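Local atomic coordinates of uncharacterized HTH-type transcriptional regulator HI_0893 (PDB entry 3QKX), a protein that probably binds regulatory DNA through a TetR-type helix-turn-helix domain and acts as a transcriptional regulator, with a helical C-terminal domain that forms dimers. Residues K79-F82 against E83-R86; N124-W127 against D128-C131; S152-T155 against A156-L159. All coordinates share one frame; numbering follows the deposited sequence. Where two conformers were deposited one is given.

Interaction 1 (K79-F82 against E83-R86); sequences KPFF and EQYR. With SO4 (sulfate ion), chain F; SO4 (sulfate ion), chain G.
Q84 reaches back to the backbone of K79 at the start of helix 81-98, in the C-terminal domain of this TetR-family regulator. P80 is the N-cap residue. The contact is local and spans the first turn and a half of the helix. Its tight part is the side that carries F81, Q84 and Y85. There Q84 NE2 donates to K79 O at 2.9 Å. The bond is bent, and the donor stands above the carbonyl plane. The Q84 chain is extended beyond CG (chi2 170°), which carries the amide past the first turn to the loop. The other end of the amide, Q84 OE1, lies 3.6 Å from F81 CD1. The two side chains run side by side, with the ring and amide planes 65° apart. F130 of helix 126-137 packs on both residues. Y85 leads away from the first turn, and its OH bonds to S182. Three backbone bonds join P80, F81 and F82 to Q84, Y85 and R86.

F82 lies between the two sides, and its ring meets that of W183. It lies obliquely across the R86 chain, with F82 CE2 4.1 Å from R86 CD. The more open, polar side carries K79, E83 and R86, with K79 as its exposed end. K79 CB lies 4.1 Å from E83 CB. The lysine chain then runs on, extended, to weak bonds with a sulfate. E83 CG lies alongside the P80 ring, 3.9 Å from P80 CD. E83, E176 and a second sulfate share the R86 guanidinium, with K90 NZ near NH2. R86 NH1 and NH2 both donate to this sulfate at the guanidinium edge. Both sulfates probably come from the crystallisation liquor. In the salt bridge, R86 NH1 meets the syn lone pair of E83 OE1 at 2.9 Å.

Interaction 2 (N124-W127 against D128-C131); sequences NCRW and DLFC. With EDO (1,2-ethanediol), chain C.
N124, just ahead of helix 126-137, meets L129 loosely, its OD1 4.1 Å from L129 CD2. C125 is the N-cap residue. Its SG accepts a weak capping bond from W127 N, and its O takes the N-H of L129. C125 CB also lies near the carboxylate of D128. D128 OD1 accepts a weak bond from an ethanediol, probably from the crystallisation liquor. R126 folds back over L129. Its chain bends at chi2 and chi3 (50° and 52°), and this brings one face of the guanidinium over L129 CD1, 3.8 Å from R126 NH1. F75 makes a cation-pi contact with R126. W127 makes the largest share of the contact. C131 SG stands over one face of the indole, 3.6 Å from the centroid of the five-membered ring. This is a sulfur-aromatic contact one helical turn apart. F130 touches the six-membered ring obliquely, with W127 CZ3 3.9 Å from F130 CD2. The indole NE1 is satisfied by E145 O. Around this first turn, L71 of helix 52-72 packs on C125, R126 and W127. Helix 81-98 meets R126 and F130 through M88. Helix 145-151 meets W127 and C131 through L148.

Interaction 3 (S152-T155 against A156-L159); sequences SLKT and AINL
K154 and N158 make the main side-chain contact here, one turn apart in the first part of helix 154-165. It is a packing contact between the aliphatic lysine chain and the amide. K154 CG lies 3.7 Å from N158 ND2, and K154 CE lies 3.7 Å from N158 OD1. The lysine bends at chi2 (56°), and this lays its chain obliquely across the asparagine.

In the backbone, A156 N donates to L153 O at 2.9 Å, from well above the carbonyl plane. K154 O accepts from N158 N at 3.0 Å and more weakly from I157 N. L159 N to T155 O continues the alpha-helical pattern.

S152 O accepts from both T155 N and T155 OG1. The hydroxyl sits between the backbone N and the carbonyl carbon (chi1 51°), facing back to S152, and W89 NE1 also bonds to it.

N158 ND2 donates to N158 OD1 of the second subunit. K154 packs on N158 of its own chain and on N158 of the second subunit. The chemistry implies a polar pairing within the dimer interface, where each asparagine amide probably supplies a polar partner for the other.

The three contacts follow one another along the chain and none nests in or crosses another. Each is local, within one stretch of helix and its approach, so none closes a long loop. Interaction 1 opens helix 81-98, interaction 2 opens helix 126-137, and interaction 3 lies at the N-terminal part of helix 154-165. All lie in the C-terminal domain, and every pair of them touches. Y85 of interaction 1 packs on F130 and W127 of interaction 2. The indole of W127 reaches S152 and L153 of interaction 3. Y85 OH, bonded to S182, lies against the backbone of S152 and L153. The three helices thus meet, and residues 152-159 extend the assembly to the second subunit.

Interaction 1 (K79-F82 against E83-R86)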
ATOM      1  N   LYS A  79      29.603   4.746   5.896  1.00 76.08           N
ATOM      2  CA  LYS A  79      28.800   5.975   5.782  0.50 73.19           C
ATOM      3  C   LYS A  79      27.941   6.167   7.027  1.00 69.70           C
ATOM      4  O   LYS A  79      27.708   5.212   7.757  1.00 68.67           O
ATOM      5  CB  LYS A  79      27.889   5.924   4.542  0.50 71.47           C
ATOM      6  CG  LYS A  79      28.621   5.996   3.228  0.50 74.99           C
ATOM      7  CD  LYS A  79      27.697   5.708   2.062  0.50 72.81           C
ATOM      8  CE  LYS A  79      28.467   5.552   0.770  0.50 75.97           C
ATOM      9  NZ  LYS A  79      27.624   5.873  -0.398  0.50 74.28           N
ATOM     10  N   PRO A  80      27.428   7.405   7.254  1.00 68.07           N
ATOM     11  CA  PRO A  80      26.511   7.611   8.363  1.00 64.96           C
ATOM     12  C   PRO A  80      25.196   6.868   8.196  1.00 62.20           C
ATOM     13  O   PRO A  80      24.779   6.574   7.074  1.00 62.00           O
ATOM     14  CB  PRO A  80      26.237   9.126   8.330  1.00 64.99           C
ATOM     15  CG  PRO A  80      27.262   9.710   7.525  1.00 68.84           C
ATOM     16  CD  PRO A  80      27.730   8.681   6.569  1.00 69.95           C
ATOM     17  N   PHE A  81      24.515   6.634   9.305  1.00 60.39           N
ATOM     18  CA  PHE A  81      23.280   5.862   9.289  1.00 57.79           C
ATOM     19  C   PHE A  81      22.221   6.510   8.416  1.00 56.29           C
ATOM     20  O   PHE A  81      21.479   5.797   7.719  1.00 54.95           O
ATOM     21  CB  PHE A  81      22.751   5.634  10.720  1.00 56.72           C
ATOM     22  CG  PHE A  81      23.609   4.670  11.537  1.00 59.04           C
ATOM     23  CD1 PHE A  81      23.678   3.319  11.196  1.00 59.44           C
ATOM     24  CD2 PHE A  81      24.375   5.118  12.600  1.00 60.74           C
ATOM     25  CE1 PHE A  81      24.460   2.430  11.913  1.00 61.12           C
ATOM     26  CE2 PHE A  81      25.182   4.215  13.327  1.00 63.49           C
ATOM     27  CZ  PHE A  81      25.212   2.873  12.975  1.00 62.97           C
ATOM     28  N   PHE A  82      22.170   7.849   8.417  1.00 56.34           N
ATOM     29  CA  PHE A  82      21.266   8.582   7.515  1.00 54.67           C
ATOM     30  C   PHE A  82      21.554   8.270   6.055  1.00 55.35           C
ATOM     31  O   PHE A  82      20.647   8.007   5.293  1.00 53.98           O
ATOM     32  CB  PHE A  82      21.376  10.096   7.720  1.00 55.96           C
ATOM     33  CG  PHE A  82      20.598  10.881   6.725  1.00 55.06           C
ATOM     34  CD1 PHE A  82      19.226  10.732   6.639  1.00 54.36           C
ATOM     35  CD2 PHE A  82      21.228  11.744   5.838  1.00 58.29           C
ATOM     36  CE1 PHE A  82      18.475  11.459   5.679  1.00 54.96           C
ATOM     37  CE2 PHE A  82      20.474  12.474   4.868  1.00 58.14           C
ATOM     38  CZ  PHE A  82      19.111  12.329   4.809  1.00 55.62           C
ATOM     39  N   GLU A  83      22.819   8.312   5.668  1.00 58.09           N
ATOM     40  CA  GLU A  83      23.184   7.996   4.283  1.00 60.32           C
ATOM     41  C   GLU A  83      22.898   6.536   3.925  1.00 58.75           C
ATOM     42  O   GLU A  83      22.547   6.246   2.774  1.00 59.50           O
ATOM     43  CB  GLU A  83      24.648   8.336   3.993  1.00 63.99           C
ATOM     44  CG  GLU A  83      24.977   9.841   4.080  1.00 69.10           C
ATOM     45  CD  GLU A  83      24.184  10.724   3.075  1.00 72.87           C
ATOM     46  OE1 GLU A  83      23.653  10.195   2.053  1.00 70.85           O
ATOM     47  OE2 GLU A  83      24.094  11.956   3.329  1.00 76.54           O
ATOM     48  N   GLN A  84      23.020   5.636   4.902  1.00 57.18           N
ATOM     49  CA  GLN A  84      22.624   4.253   4.702  1.00 56.65           C
ATOM     50  C   GLN A  84      21.131   4.177   4.471  1.00 54.29           C
ATOM     51  O   GLN A  84      20.675   3.457   3.612  1.00 55.30           O
ATOM     52  CB  GLN A  84      23.018   3.375   5.895  1.00 57.09           C
ATOM     53  CG  GLN A  84      24.519   3.200   6.064  1.00 59.84           C
ATOM     54  CD  GLN A  84      24.897   2.520   7.383  1.00 60.86           C
ATOM     55  OE1 GLN A  84      24.096   1.785   7.975  1.00 59.19           O
ATOM     56  NE2 GLN A  84      26.125   2.750   7.832  1.00 61.08           N
ATOM     57  N   TYR A  85      20.373   4.941   5.241  1.00 52.88           N
ATOM     58  CA  TYR A  85      18.938   4.999   5.074  1.00 50.76           C
ATOM     59  C   TYR A  85      18.569   5.669   3.739  1.00 51.19           C
ATOM     60  O   TYR A  85      17.709   5.189   3.043  1.00 51.53           O
ATOM     61  CB  TYR A  85      18.282   5.725   6.244  1.00 49.04           C
ATOM     62  CG  TYR A  85      16.813   6.012   6.012  1.00 47.27           C
ATOM     63  CD1 TYR A  85      15.851   5.076   6.299  1.00 45.02           C
ATOM     64  CD2 TYR A  85      16.394   7.256   5.550  1.00 45.71           C
ATOM     65  CE1 TYR A  85      14.478   5.359   6.077  1.00 44.51           C
ATOM     66  CE2 TYR A  85      15.058   7.529   5.330  1.00 44.38           C
ATOM     67  CZ  TYR A  85      14.112   6.577   5.589  1.00 42.22           C
ATOM     68  OH  TYR A  85      12.784   6.881   5.366  1.00 44.08           O
ATOM     69  N   ARG A  86      19.233   6.770   3.409  1.00 52.37           N
ATOM     70  CA  ARG A  86      18.994   7.476   2.161  1.00 53.13           C
ATOM     71  C   ARG A  86      19.294   6.601   0.956  1.00 54.56           C
ATOM     72  O   ARG A  86      18.531   6.585   0.011  1.00 55.38           O
ATOM     73  CB  ARG A  86      19.839   8.741   2.124  1.00 55.57           C
ATOM     74  CG  ARG A  86      19.786   9.530   0.832  1.00 56.97           C
ATOM     75  CD  ARG A  86      20.250  10.937   1.069  1.00 59.88           C
ATOM     76  NE  ARG A  86      20.438  11.645  -0.180  1.00 64.79           N
ATOM     77  CZ  ARG A  86      21.568  11.700  -0.889  1.00 71.41           C
ATOM     78  NH1 ARG A  86      22.692  11.074  -0.503  1.00 73.40           N
ATOM     79  NH2 ARG A  86      21.567  12.377  -2.032  1.00 74.78           N
TER
HETATM   80  S   SO4 F 208      24.823  11.905  -3.305  0.75 89.52           S
HETATM   81  O1  SO4 F 208      25.307  10.552  -3.007  0.75 86.88           O
HETATM   82  O2  SO4 F 208      24.635  12.678  -2.075  0.75 88.10           O
HETATM   83  O3  SO4 F 208      23.561  11.806  -4.044  0.75 89.06           O
HETATM   84  O4  SO4 F 208      25.792  12.616  -4.132  0.75 89.43           O
HETATM   85  S   SO4 G 209      30.331   6.018  -2.766  0.50 85.48           S
HETATM   86  O1  SO4 G 209      31.227   5.573  -1.699  0.50 84.39           O
HETATM   87  O2  SO4 G 209      29.710   7.294  -2.399  0.50 84.01           O
HETATM   88  O3  SO4 G 209      29.295   5.005  -2.971  0.50 84.06           O
HETATM   89  O4  SO4 G 209      31.105   6.209  -3.996  0.50 84.84           O

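Interaction 2 (N124-W127 against D128-C131)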
ATOM      1  N   ASN A 124      18.506 -12.164   8.349  1.00107.70           N
ATOM      2  CA  ASN A 124      19.447 -11.074   8.037  1.00102.58           C
ATOM      3  C   ASN A 124      18.979 -10.142   6.913  1.00 95.85           C
ATOM      4  O   ASN A 124      19.667  -9.976   5.891  1.00 96.04           O
ATOM      5  CB  ASN A 124      20.822 -11.651   7.700  1.00107.12           C
ATOM      6  CG  ASN A 124      21.356 -12.534   8.799  1.00113.00           C
ATOM      7  OD1 ASN A 124      21.568 -12.080   9.931  1.00113.44           O
ATOM      8  ND2 ASN A 124      21.564 -13.804   8.484  1.00117.81           N
ATOM      9  N   CYS A 125      17.789  -9.577   7.095  1.00 89.39           N
ATOM     10  CA  CYS A 125      17.303  -8.519   6.237  1.00 82.82           C
ATOM     11  C   CYS A 125      18.077  -7.239   6.538  1.00 77.78           C
ATOM     12  O   CYS A 125      18.275  -6.901   7.693  1.00 76.74           O
ATOM     13  CB  CYS A 125      15.809  -8.296   6.479  1.00 80.48           C
ATOM     14  SG  CYS A 125      15.096  -6.975   5.499  1.00 76.77           S
ATOM     15  N   ARG A 126      18.509  -6.532   5.498  1.00 74.09           N
ATOM     16  CA  ARG A 126      19.262  -5.283   5.660  1.00 70.73           C
ATOM     17  C   ARG A 126      18.535  -4.270   6.568  1.00 66.54           C
ATOM     18  O   ARG A 126      19.165  -3.620   7.394  1.00 66.08           O
ATOM     19  CB  ARG A 126      19.565  -4.657   4.282  1.00 69.49           C
ATOM     20  CG  ARG A 126      20.279  -3.291   4.282  1.00 67.26           C
ATOM     21  CD  ARG A 126      21.526  -3.267   5.158  1.00 70.91           C
ATOM     22  NE  ARG A 126      22.455  -4.367   4.863  1.00 74.63           N
ATOM     23  CZ  ARG A 126      23.444  -4.785   5.663  1.00 78.93           C
ATOM     24  NH1 ARG A 126      23.644  -4.228   6.858  1.00 78.74           N
ATOM     25  NH2 ARG A 126      24.247  -5.802   5.273  1.00 83.14           N
ATOM     26  N   TRP A 127      17.214  -4.170   6.434  1.00 63.64           N
ATOM     27  CA  TRP A 127      16.432  -3.264   7.270  1.00 59.96           C
ATOM     28  C   TRP A 127      16.563  -3.615   8.731  1.00 61.73           C
ATOM     29  O   TRP A 127      16.816  -2.728   9.564  1.00 60.71           O
ATOM     30  CB  TRP A 127      14.951  -3.291   6.906  1.00 58.09           C
ATOM     31  CG  TRP A 127      14.159  -2.404   7.797  1.00 54.18           C
ATOM     32  CD1 TRP A 127      13.213  -2.779   8.714  1.00 53.92           C
ATOM     33  CD2 TRP A 127      14.283  -0.983   7.909  1.00 49.59           C
ATOM     34  NE1 TRP A 127      12.742  -1.670   9.384  1.00 49.42           N
ATOM     35  CE2 TRP A 127      13.368  -0.556   8.886  1.00 49.45           C
ATOM     36  CE3 TRP A 127      15.065  -0.032   7.266  1.00 48.82           C
ATOM     37  CZ2 TRP A 127      13.236   0.780   9.248  1.00 48.70           C
ATOM     38  CZ3 TRP A 127      14.922   1.306   7.626  1.00 47.52           C
ATOM     39  CH2 TRP A 127      14.025   1.690   8.605  1.00 47.27           C
ATOM     40  N   ASP A 128      16.355  -4.894   9.036  1.00 64.65           N
ATOM     41  CA  ASP A 128      16.433  -5.393  10.401  1.00 67.45           C
ATOM     42  C   ASP A 128      17.810  -5.115  10.975  1.00 67.88           C
ATOM     43  O   ASP A 128      17.920  -4.603  12.102  1.00 67.40           O
ATOM     44  CB  ASP A 128      16.118  -6.917  10.469  1.00 72.13           C
ATOM     45  CG  ASP A 128      14.591  -7.242  10.351  1.00 74.19           C
ATOM     46  OD1 ASP A 128      13.741  -6.321  10.319  1.00 74.12           O
ATOM     47  OD2 ASP A 128      14.249  -8.442  10.305  1.00 81.11           O
ATOM     48  N   LEU A 129      18.846  -5.440  10.193  1.00 68.64           N
ATOM     49  CA  LEU A 129      20.242  -5.254  10.606  1.00 70.11           C
ATOM     50  C   LEU A 129      20.552  -3.794  10.835  1.00 66.62           C
ATOM     51  O   LEU A 129      21.213  -3.438  11.817  1.00 68.33           O
ATOM     52  CB  LEU A 129      21.218  -5.790   9.552  1.00 72.31           C
ATOM     53  CG  LEU A 129      21.343  -7.306   9.317  1.00 77.46           C
ATOM     54  CD1 LEU A 129      22.487  -7.590   8.329  1.00 79.86           C
ATOM     55  CD2 LEU A 129      21.560  -8.073  10.604  1.00 81.41           C
ATOM     56  N   PHE A 130      20.095  -2.954   9.922  1.00 62.46           N
ATOM     57  CA  PHE A 130      20.318  -1.530  10.028  1.00 59.54           C
ATOM     58  C   PHE A 130      19.680  -0.976  11.302  1.00 58.53           C
ATOM     59  O   PHE A 130      20.304  -0.204  12.014  1.00 58.97           O
ATOM     60  CB  PHE A 130      19.760  -0.824   8.804  1.00 56.27           C
ATOM     61  CG  PHE A 130      19.630   0.669   8.963  1.00 54.97           C
ATOM     62  CD1 PHE A 130      20.720   1.492   8.734  1.00 55.58           C
ATOM     63  CD2 PHE A 130      18.411   1.251   9.330  1.00 52.36           C
ATOM     64  CE1 PHE A 130      20.625   2.868   8.870  1.00 54.76           C
ATOM     65  CE2 PHE A 130      18.295   2.648   9.453  1.00 52.60           C
ATOM     66  CZ  PHE A 130      19.413   3.456   9.231  1.00 53.16           C
ATOM     67  N   CYS A 131      18.435  -1.369  11.565  1.00 58.13           N
ATOM     68  CA  CYS A 131      17.734  -0.977  12.784  1.00 57.80           C
ATOM     69  C   CYS A 131      18.504  -1.369  14.009  1.00 61.51           C
ATOM     70  O   CYS A 131      18.599  -0.579  14.926  1.00 61.93           O
ATOM     71  CB  CYS A 131      16.330  -1.574  12.835  1.00 57.35           C
ATOM     72  SG  CYS A 131      15.197  -0.779  11.676  1.00 54.91           S
TER
HETATM   73  C1  EDO C 202      10.221  -5.145   8.144  1.00100.20           C
HETATM   74  O1  EDO C 202       9.538  -4.763   6.943  1.00 99.21           O
HETATM   75  C2  EDO C 202       9.632  -6.440   8.697  1.00100.60           C
HETATM   76  O2  EDO C 202      10.424  -6.887   9.807  1.00100.97           O

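Interaction 3 (S152-T155 against A156-L159)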
ATOM      1  N   SER A 152       8.895   5.113   7.857  1.00 42.59           N
ATOM      2  CA  SER A 152      10.080   5.674   7.180  1.00 42.88           C
ATOM      3  C   SER A 152      10.246   5.170   5.713  1.00 43.03           C
ATOM      4  O   SER A 152       9.704   5.790   4.769  1.00 43.19           O
ATOM      5  CB  SER A 152      11.325   5.414   8.010  1.00 42.99           C
ATOM      6  OG  SER A 152      11.538   4.023   8.204  1.00 45.79           O
ATOM      7  N   LEU A 153      10.929   4.043   5.517  1.00 43.04           N
ATOM      8  CA  LEU A 153      11.171   3.555   4.158  1.00 43.58           C
ATOM      9  C   LEU A 153       9.892   3.332   3.394  1.00 43.02           C
ATOM     10  O   LEU A 153       9.882   3.436   2.172  1.00 43.64           O
ATOM     11  CB  LEU A 153      11.941   2.241   4.147  1.00 44.78           C
ATOM     12  CG  LEU A 153      13.425   2.306   3.934  1.00 47.25           C
ATOM     13  CD1 LEU A 153      13.950   0.880   3.677  1.00 48.41           C
ATOM     14  CD2 LEU A 153      13.733   3.228   2.789  1.00 48.66           C
ATOM     15  N   LYS A 154       8.815   3.014   4.107  1.00 42.47           N
ATOM     16  CA  LYS A 154       7.516   2.823   3.477  1.00 42.26           C
ATOM     17  C   LYS A 154       7.147   3.961   2.556  1.00 42.01           C
ATOM     18  O   LYS A 154       6.495   3.707   1.574  1.00 43.41           O
ATOM     19  CB  LYS A 154       6.437   2.629   4.524  1.00 42.27           C
ATOM     20  CG  LYS A 154       5.049   2.298   4.007  1.00 42.77           C
ATOM     21  CD  LYS A 154       5.013   1.081   3.122  1.00 42.61           C
ATOM     22  CE  LYS A 154       3.586   0.633   2.851  1.00 44.97           C
ATOM     23  NZ  LYS A 154       3.516  -0.523   1.906  1.00 47.63           N
ATOM     24  N   THR A 155       7.564   5.199   2.869  1.00 41.63           N
ATOM     25  CA  THR A 155       7.266   6.370   2.026  1.00 42.33           C
ATOM     26  C   THR A 155       7.753   6.192   0.578  1.00 43.52           C
ATOM     27  O   THR A 155       7.057   6.547  -0.368  1.00 43.51           O
ATOM     28  CB  THR A 155       7.880   7.664   2.597  1.00 42.85           C
ATOM     29  OG1 THR A 155       9.281   7.458   2.889  1.00 43.40           O
ATOM     30  CG2 THR A 155       7.127   8.123   3.863  1.00 40.67           C
ATOM     31  N   ALA A 156       8.917   5.573   0.420  1.00 44.25           N
ATOM     32  CA  ALA A 156       9.471   5.312  -0.900  1.00 45.98           C
ATOM     33  C   ALA A 156       8.495   4.515  -1.734  1.00 47.86           C
ATOM     34  O   ALA A 156       8.209   4.887  -2.885  1.00 50.17           O
ATOM     35  CB  ALA A 156      10.755   4.607  -0.791  1.00 45.58           C
ATOM     36  N   ILE A 157       7.892   3.500  -1.125  1.00 47.97           N
ATOM     37  CA  ILE A 157       6.940   2.639  -1.828  1.00 49.17           C
ATOM     38  C   ILE A 157       5.637   3.366  -2.091  1.00 50.59           C
ATOM     39  O   ILE A 157       5.068   3.239  -3.161  1.00 53.55           O
ATOM     40  CB  ILE A 157       6.643   1.337  -1.044  1.00 49.06           C
ATOM     41  CG1 ILE A 157       7.932   0.534  -0.823  1.00 48.85           C
ATOM     42  CG2 ILE A 157       5.598   0.498  -1.781  1.00 48.06           C
ATOM     43  CD1 ILE A 157       7.842  -0.532   0.269  1.00 50.90           C
ATOM     44  N   ASN A 158       5.149   4.109  -1.108  1.00 50.08           N
ATOM     45  CA  ASN A 158       3.889   4.814  -1.248  1.00 50.85           C
ATOM     46  C   ASN A 158       3.987   5.950  -2.301  1.00 52.63           C
ATOM     47  O   ASN A 158       3.019   6.218  -3.049  1.00 54.74           O
ATOM     48  CB  ASN A 158       3.411   5.367   0.129  1.00 50.13           C
ATOM     49  CG  ASN A 158       2.738   4.287   1.018  1.00 50.05           C
ATOM     50  OD1 ASN A 158       2.305   3.263   0.529  1.00 52.44           O
ATOM     51  ND2 ASN A 158       2.645   4.545   2.324  1.00 49.93           N
ATOM     52  N   LEU A 159       5.147   6.607  -2.359  1.00 52.38           N
ATOM     53  CA  LEU A 159       5.353   7.699  -3.297  1.00 54.51           C
ATOM     54  C   LEU A 159       5.379   7.199  -4.742  1.00 56.35           C
ATOM     55  O   LEU A 159       4.706   7.758  -5.599  1.00 57.56           O
ATOM     56  CB  LEU A 159       6.637   8.459  -2.972  1.00 54.16           C
ATOM     57  CG  LEU A 159       6.770   9.835  -3.612  1.00 56.34           C
ATOM     58  CD1 LEU A 159       5.632  10.789  -3.156  1.00 57.40           C
ATOM     59  CD2 LEU A 159       8.091  10.407  -3.265  1.00 54.01           C
TER